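Local atomic coordinates of Mll7089 protein (Mesorhizobium loti, PDB entry 2OZ8), a protein that is of unknown function but probably binds magnesium and may act as a hydro-lyase, as a member of the mandelate racemase family. Residues K192-A206 / D219-D231. Residues are numbered along the deposited sequence; the frame is centred on the assembly and turned at random. Where two conformers were deposited one is given.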
loop_
_atom_site.group_PDB
_atom_site.type_symbol
_atom_site.label_atom_id
_atom_site.label_comp_id
_atom_site.label_asym_id
_atom_site.label_seq_id
_atom_site.Cartn_x
_atom_site.Cartn_y
_atom_site.Cartn_z
ATOM N N LYS A 192 -18.839 9.171 -33.663
ATOM C CA LYS A 192 -17.994 8.774 -32.550
ATOM C C LYS A 192 -16.619 8.429 -33.114
ATOM O O LYS A 192 -16.518 7.830 -34.203
ATOM C CB LYS A 192 -18.664 7.584 -31.826
ATOM C CG LYS A 192 -19.816 8.004 -30.913
ATOM C CD LYS A 192 -20.990 7.043 -30.951
ATOM C CE LYS A 192 -22.001 7.175 -29.673
ATOM N NZ LYS A 192 -23.047 5.960 -29.436
ATOM N N VAL A 193 -15.544 8.835 -32.420
ATOM C CA VAL A 193 -14.171 8.576 -32.929
ATOM C C VAL A 193 -13.257 7.895 -31.900
ATOM O O VAL A 193 -13.218 8.299 -30.736
ATOM C CB VAL A 193 -13.499 9.902 -33.478
ATOM C CG1 VAL A 193 -12.086 9.665 -33.925
ATOM C CG2 VAL A 193 -14.336 10.499 -34.641
ATOM N N MET A 194 -12.527 6.878 -32.326
ATOM C CA MET A 194 -11.523 6.243 -31.488
ATOM C C MET A 194 -10.173 6.320 -32.164
ATOM O O MET A 194 -10.078 6.261 -33.416
ATOM C CB MET A 194 -11.873 4.770 -31.191
ATOM C CG MET A 194 -13.397 4.465 -30.792
ATOM S SD MET A 194 -14.835 4.562 -31.965
ATOM C CE MET A 194 -15.612 3.171 -31.314
ATOM N N ILE A 195 -9.119 6.452 -31.350
ATOM C CA ILE A 195 -7.767 6.338 -31.864
ATOM C C ILE A 195 -7.036 5.160 -31.251
ATOM O O ILE A 195 -7.280 4.821 -30.118
ATOM C CB ILE A 195 -6.916 7.624 -31.694
ATOM C CG1 ILE A 195 -6.843 8.040 -30.245
ATOM C CG2 ILE A 195 -7.434 8.756 -32.600
ATOM C CD1 ILE A 195 -5.703 9.004 -29.928
ATOM N N ASP A 196 -6.121 4.563 -32.019
ATOM C CA ASP A 196 -5.341 3.403 -31.620
ATOM C C ASP A 196 -3.874 3.602 -31.988
ATOM O O ASP A 196 -3.494 3.344 -33.112
ATOM C CB ASP A 196 -5.858 2.192 -32.359
ATOM C CG ASP A 196 -5.241 0.889 -31.859
ATOM O OD1 ASP A 196 -4.230 0.890 -31.104
ATOM O OD2 ASP A 196 -5.762 -0.163 -32.258
ATOM N N PRO A 197 -3.049 4.081 -31.048
ATOM C CA PRO A 197 -1.601 4.252 -31.221
ATOM C C PRO A 197 -0.801 2.946 -31.191
ATOM O O PRO A 197 0.383 2.951 -31.516
ATOM C CB PRO A 197 -1.194 5.049 -29.965
ATOM C CG PRO A 197 -2.507 5.620 -29.418
ATOM C CD PRO A 197 -3.493 4.541 -29.714
ATOM N N ASN A 198 -1.409 1.852 -30.742
ATOM C CA ASN A 198 -0.722 0.577 -30.646
ATOM C C ASN A 198 0.634 0.644 -29.977
ATOM O O ASN A 198 1.646 0.151 -30.524
ATOM C CB ASN A 198 -0.589 -0.055 -32.001
ATOM C CG ASN A 198 -1.014 -1.474 -31.982
ATOM O OD1 ASN A 198 -0.261 -2.368 -31.570
ATOM N ND2 ASN A 198 -2.289 -1.707 -32.382
ATOM N N GLU A 199 0.633 1.248 -28.789
ATOM C CA GLU A 199 1.771 1.313 -27.875
ATOM C C GLU A 199 2.879 2.257 -28.338
ATOM O O GLU A 199 3.987 2.234 -27.801
ATOM C CB GLU A 199 2.360 -0.091 -27.551
ATOM C CG GLU A 199 1.409 -1.182 -27.049
ATOM C CD GLU A 199 2.150 -2.486 -26.496
ATOM O OE1 GLU A 199 2.969 -3.118 -27.158
ATOM O OE2 GLU A 199 1.910 -2.937 -25.373
ATOM N N ALA A 200 2.606 3.068 -29.355
ATOM C CA ALA A 200 3.603 3.995 -29.871
ATOM C C ALA A 200 4.028 5.034 -28.852
ATOM O O ALA A 200 5.100 5.627 -28.974
ATOM C CB ALA A 200 3.099 4.694 -31.163
ATOM N N TRP A 201 3.207 5.285 -27.849
ATOM C CA TRP A 201 3.484 6.420 -26.938
ATOM C C TRP A 201 4.007 5.957 -25.578
ATOM O O TRP A 201 3.799 4.827 -25.198
ATOM C CB TRP A 201 2.246 7.279 -26.785
ATOM C CG TRP A 201 1.747 7.860 -28.066
ATOM C CD1 TRP A 201 2.473 8.118 -29.183
ATOM C CD2 TRP A 201 0.418 8.338 -28.330
ATOM N NE1 TRP A 201 1.683 8.719 -30.146
ATOM C CE2 TRP A 201 0.411 8.849 -29.660
ATOM C CE3 TRP A 201 -0.753 8.397 -27.574
ATOM C CZ2 TRP A 201 -0.729 9.425 -30.257
ATOM C CZ3 TRP A 201 -1.910 8.975 -28.175
ATOM C CH2 TRP A 201 -1.877 9.484 -29.512
ATOM N N THR A 202 4.771 6.805 -24.905
ATOM C CA THR A 202 5.019 6.660 -23.476
ATOM C C THR A 202 3.903 7.420 -22.680
ATOM O O THR A 202 3.155 8.271 -23.230
ATOM C CB THR A 202 6.437 7.219 -23.140
ATOM O OG1 THR A 202 6.585 8.518 -23.708
ATOM C CG2 THR A 202 7.573 6.309 -23.688
ATOM N N SER A 203 3.769 7.143 -21.395
ATOM C CA SER A 203 2.589 7.662 -20.659
ATOM C C SER A 203 2.354 9.163 -20.699
ATOM O O SER A 203 1.221 9.577 -21.032
ATOM C CB SER A 203 2.505 7.159 -19.216
ATOM O OG SER A 203 3.627 7.600 -18.489
ATOM N N LYS A 204 3.370 9.987 -20.411
ATOM C CA LYS A 204 3.107 11.438 -20.411
ATOM C C LYS A 204 2.951 12.006 -21.793
ATOM O O LYS A 204 2.154 12.922 -22.007
ATOM C CB LYS A 204 4.099 12.242 -19.514
ATOM C CG LYS A 204 3.805 13.734 -19.338
ATOM C CD LYS A 204 2.398 14.032 -18.855
ATOM C CE LYS A 204 2.177 13.603 -17.370
ATOM N NZ LYS A 204 2.893 14.419 -16.351
ATOM N N GLU A 205 3.679 11.445 -22.754
ATOM C CA GLU A 205 3.471 11.708 -24.189
ATOM C C GLU A 205 2.052 11.368 -24.651
ATOM O O GLU A 205 1.416 12.203 -25.288
ATOM C CB GLU A 205 4.455 10.903 -25.021
ATOM C CG GLU A 205 4.311 11.173 -26.516
ATOM C CD GLU A 205 5.044 10.140 -27.375
ATOM O OE1 GLU A 205 5.589 9.127 -26.869
ATOM O OE2 GLU A 205 5.086 10.356 -28.590
ATOM N N ALA A 206 1.526 10.188 -24.299
ATOM C CA ALA A 206 0.076 9.879 -24.585
ATOM C C ALA A 206 -0.830 10.979 -24.065
ATOM O O ALA A 206 -1.646 11.525 -24.800
ATOM C CB ALA A 206 -0.344 8.572 -24.005
ATOM N N ASP A 219 -13.239 15.208 -30.362
ATOM C CA ASP A 219 -13.793 14.521 -29.228
ATOM C C ASP A 219 -13.714 13.001 -29.440
ATOM O O ASP A 219 -14.261 12.488 -30.395
ATOM C CB ASP A 219 -15.238 14.976 -28.996
ATOM C CG ASP A 219 -15.326 16.335 -28.257
ATOM O OD1 ASP A 219 -14.387 17.183 -28.335
ATOM O OD2 ASP A 219 -16.351 16.559 -27.556
ATOM N N LEU A 220 -13.035 12.293 -28.530
ATOM C CA LEU A 220 -12.815 10.874 -28.654
ATOM C C LEU A 220 -13.646 10.099 -27.718
ATOM O O LEU A 220 -13.691 10.411 -26.534
ATOM C CB LEU A 220 -11.365 10.512 -28.372
ATOM C CG LEU A 220 -10.292 11.201 -29.209
ATOM C CD1 LEU A 220 -8.934 10.830 -28.670
ATOM C CD2 LEU A 220 -10.383 10.838 -30.686
ATOM N N LEU A 221 -14.278 9.048 -28.240
ATOM C CA LEU A 221 -14.891 8.001 -27.425
ATOM C C LEU A 221 -13.877 7.190 -26.610
ATOM O O LEU A 221 -14.074 6.941 -25.404
ATOM C CB LEU A 221 -15.702 7.084 -28.318
ATOM C CG LEU A 221 -16.599 6.094 -27.607
ATOM C CD1 LEU A 221 -17.515 6.855 -26.515
ATOM C CD2 LEU A 221 -17.388 5.280 -28.622
ATOM N N TRP A 222 -12.788 6.768 -27.235
ATOM C CA TRP A 222 -11.717 6.078 -26.487
ATOM C C TRP A 222 -10.404 6.101 -27.251
ATOM O O TRP A 222 -10.368 6.312 -28.459
ATOM C CB TRP A 222 -12.087 4.642 -26.031
ATOM C CG TRP A 222 -12.093 3.510 -27.069
ATOM C CD1 TRP A 222 -11.043 3.079 -27.820
ATOM C CD2 TRP A 222 -13.187 2.640 -27.400
ATOM N NE1 TRP A 222 -11.406 2.014 -28.616
ATOM C CE2 TRP A 222 -12.721 1.727 -28.383
ATOM C CE3 TRP A 222 -14.507 2.535 -26.959
ATOM C CZ2 TRP A 222 -13.547 0.720 -28.937
ATOM C CZ3 TRP A 222 -15.298 1.568 -27.491
ATOM C CH2 TRP A 222 -14.831 0.673 -28.480
ATOM N N VAL A 223 -9.339 5.946 -26.498
ATOM C CA VAL A 223 -8.022 5.720 -27.042
ATOM C C VAL A 223 -7.648 4.288 -26.645
ATOM O O VAL A 223 -7.783 3.875 -25.483
ATOM C CB VAL A 223 -6.972 6.783 -26.561
ATOM C CG1 VAL A 223 -6.918 6.890 -25.042
ATOM C CG2 VAL A 223 -5.581 6.495 -27.142
ATOM N N GLU A 224 -7.184 3.519 -27.627
ATOM C CA GLU A 224 -6.942 2.116 -27.429
ATOM C C GLU A 224 -5.459 1.810 -27.384
ATOM O O GLU A 224 -4.732 2.287 -28.217
ATOM C CB GLU A 224 -7.564 1.417 -28.609
ATOM C CG GLU A 224 -7.980 -0.007 -28.343
ATOM C CD GLU A 224 -8.939 -0.535 -29.410
ATOM O OE1 GLU A 224 -9.907 0.175 -29.819
ATOM O OE2 GLU A 224 -8.704 -1.677 -29.825
ATOM N N ASP A 225 -5.009 1.001 -26.435
ATOM C CA ASP A 225 -3.603 0.661 -26.301
ATOM C C ASP A 225 -2.604 1.817 -26.556
ATOM O O ASP A 225 -1.725 1.693 -27.399
ATOM C CB ASP A 225 -3.251 -0.514 -27.201
ATOM C CG ASP A 225 -4.183 -1.664 -27.022
ATOM O OD1 ASP A 225 -4.378 -2.110 -25.870
ATOM O OD2 ASP A 225 -4.749 -2.136 -28.045
ATOM N N PRO A 226 -2.707 2.928 -25.798
ATOM C CA PRO A 226 -1.839 4.047 -26.172
ATOM C C PRO A 226 -0.350 3.822 -25.862
ATOM O O PRO A 226 0.490 4.468 -26.495
ATOM C CB PRO A 226 -2.383 5.215 -25.337
ATOM C CG PRO A 226 -3.103 4.599 -24.171
ATOM C CD PRO A 226 -3.560 3.211 -24.610
ATOM N N ILE A 227 -0.024 2.899 -24.942
ATOM C CA ILE A 227 1.313 2.734 -24.403
ATOM C C ILE A 227 1.558 1.244 -24.127
ATOM O O ILE A 227 0.625 0.426 -24.140
ATOM C CB ILE A 227 1.529 3.580 -23.055
ATOM C CG1 ILE A 227 0.638 3.058 -21.894
ATOM C CG2 ILE A 227 1.292 5.093 -23.252
ATOM C CD1 ILE A 227 0.963 3.516 -20.481
ATOM N N LEU A 228 2.838 0.905 -23.936
ATOM C CA LEU A 228 3.295 -0.389 -23.438
ATOM C C LEU A 228 2.300 -1.005 -22.514
ATOM O O LEU A 228 2.001 -0.447 -21.482
ATOM C CB LEU A 228 4.630 -0.211 -22.698
ATOM C CG LEU A 228 5.526 -1.435 -22.731
ATOM C CD1 LEU A 228 5.712 -1.910 -24.194
ATOM C CD2 LEU A 228 6.882 -1.198 -22.065
ATOM N N ARG A 229 1.766 -2.154 -22.876
ATOM C CA ARG A 229 0.693 -2.775 -22.115
ATOM C C ARG A 229 1.087 -3.194 -20.689
ATOM O O ARG A 229 0.235 -3.424 -19.850
ATOM C CB ARG A 229 0.228 -4.001 -22.843
ATOM C CG ARG A 229 1.159 -5.183 -22.696
ATOM C CD ARG A 229 0.930 -6.123 -23.836
ATOM N NE ARG A 229 2.082 -6.977 -23.987
ATOM C CZ ARG A 229 3.139 -6.640 -24.722
ATOM N NH1 ARG A 229 3.147 -5.474 -25.362
ATOM N NH2 ARG A 229 4.188 -7.463 -24.806
ATOM N N HIS A 230 2.376 -3.300 -20.419
ATOM C CA HIS A 230 2.829 -3.675 -19.117
ATOM C C HIS A 230 3.007 -2.440 -18.233
ATOM O O HIS A 230 3.301 -2.571 -17.036
ATOM C CB HIS A 230 4.121 -4.500 -19.263
ATOM C CG HIS A 230 3.920 -5.788 -20.024
ATOM N ND1 HIS A 230 2.926 -6.704 -19.699
ATOM C CD2 HIS A 230 4.574 -6.305 -21.100
ATOM C CE1 HIS A 230 2.983 -7.728 -20.541
ATOM N NE2 HIS A 230 3.970 -7.510 -21.403
ATOM N N ASP A 231 2.807 -1.240 -18.811
ATOM C CA ASP A 231 2.997 -0.026 -18.040
ATOM C C ASP A 231 1.722 0.341 -17.260
ATOM O O ASP A 231 0.966 1.269 -17.631
ATOM C CB ASP A 231 3.473 1.135 -18.894
ATOM C CG ASP A 231 3.863 2.326 -18.045
ATOM O OD1 ASP A 231 3.955 2.177 -16.808
ATOM O OD2 ASP A 231 4.090 3.410 -18.589
HETATM O O HOH W 1 -16.082 10.594 -30.381
HETATM O O HOH W 2 4.896 2.918 -23.681
HETATM O O HOH W 3 4.875 5.672 -17.559
#
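Backbone bonds tie I195 to the parallel strand 222-224: I195 N reaches W222 O, and I195 O takes E224 N at 2.8 Å. V193 O receives L221 N. Past the strand ends the loops stay joined, with E199 N giving to D225 O and W201 N to P226 O. This is a right-handed beta-alpha-beta crossover through helix 203-215, one step of the TIM barrel of the enolase superfamily. On the helix-facing side, I195 CG1 packs against V223 CG2 and L220 CD1, and L210 of that helix covers them. On the barrel interior, M194 lays CG over the face of the W222 indole, 3.7 Å from the five-membered ring centroid; the chain, bent at chi2 (70°), holds SD above the six-membered ring at 5.0 Å, a Met-aromatic contact. W222 NE1 donates to E224 OE1 at 2.7 Å. With a leucine in place of W222, M194 would probably lose the flat face it lies on and E224 OE1 the indole N-H. D196 OD2 is salt-bridged to K167, and E224 OE1 to K165. In the loops, E199 OE2 accepts R229 NH1 on its syn lone pair (2.8 Å) and R229 N on its anti side, 29° out of the carboxylate plane.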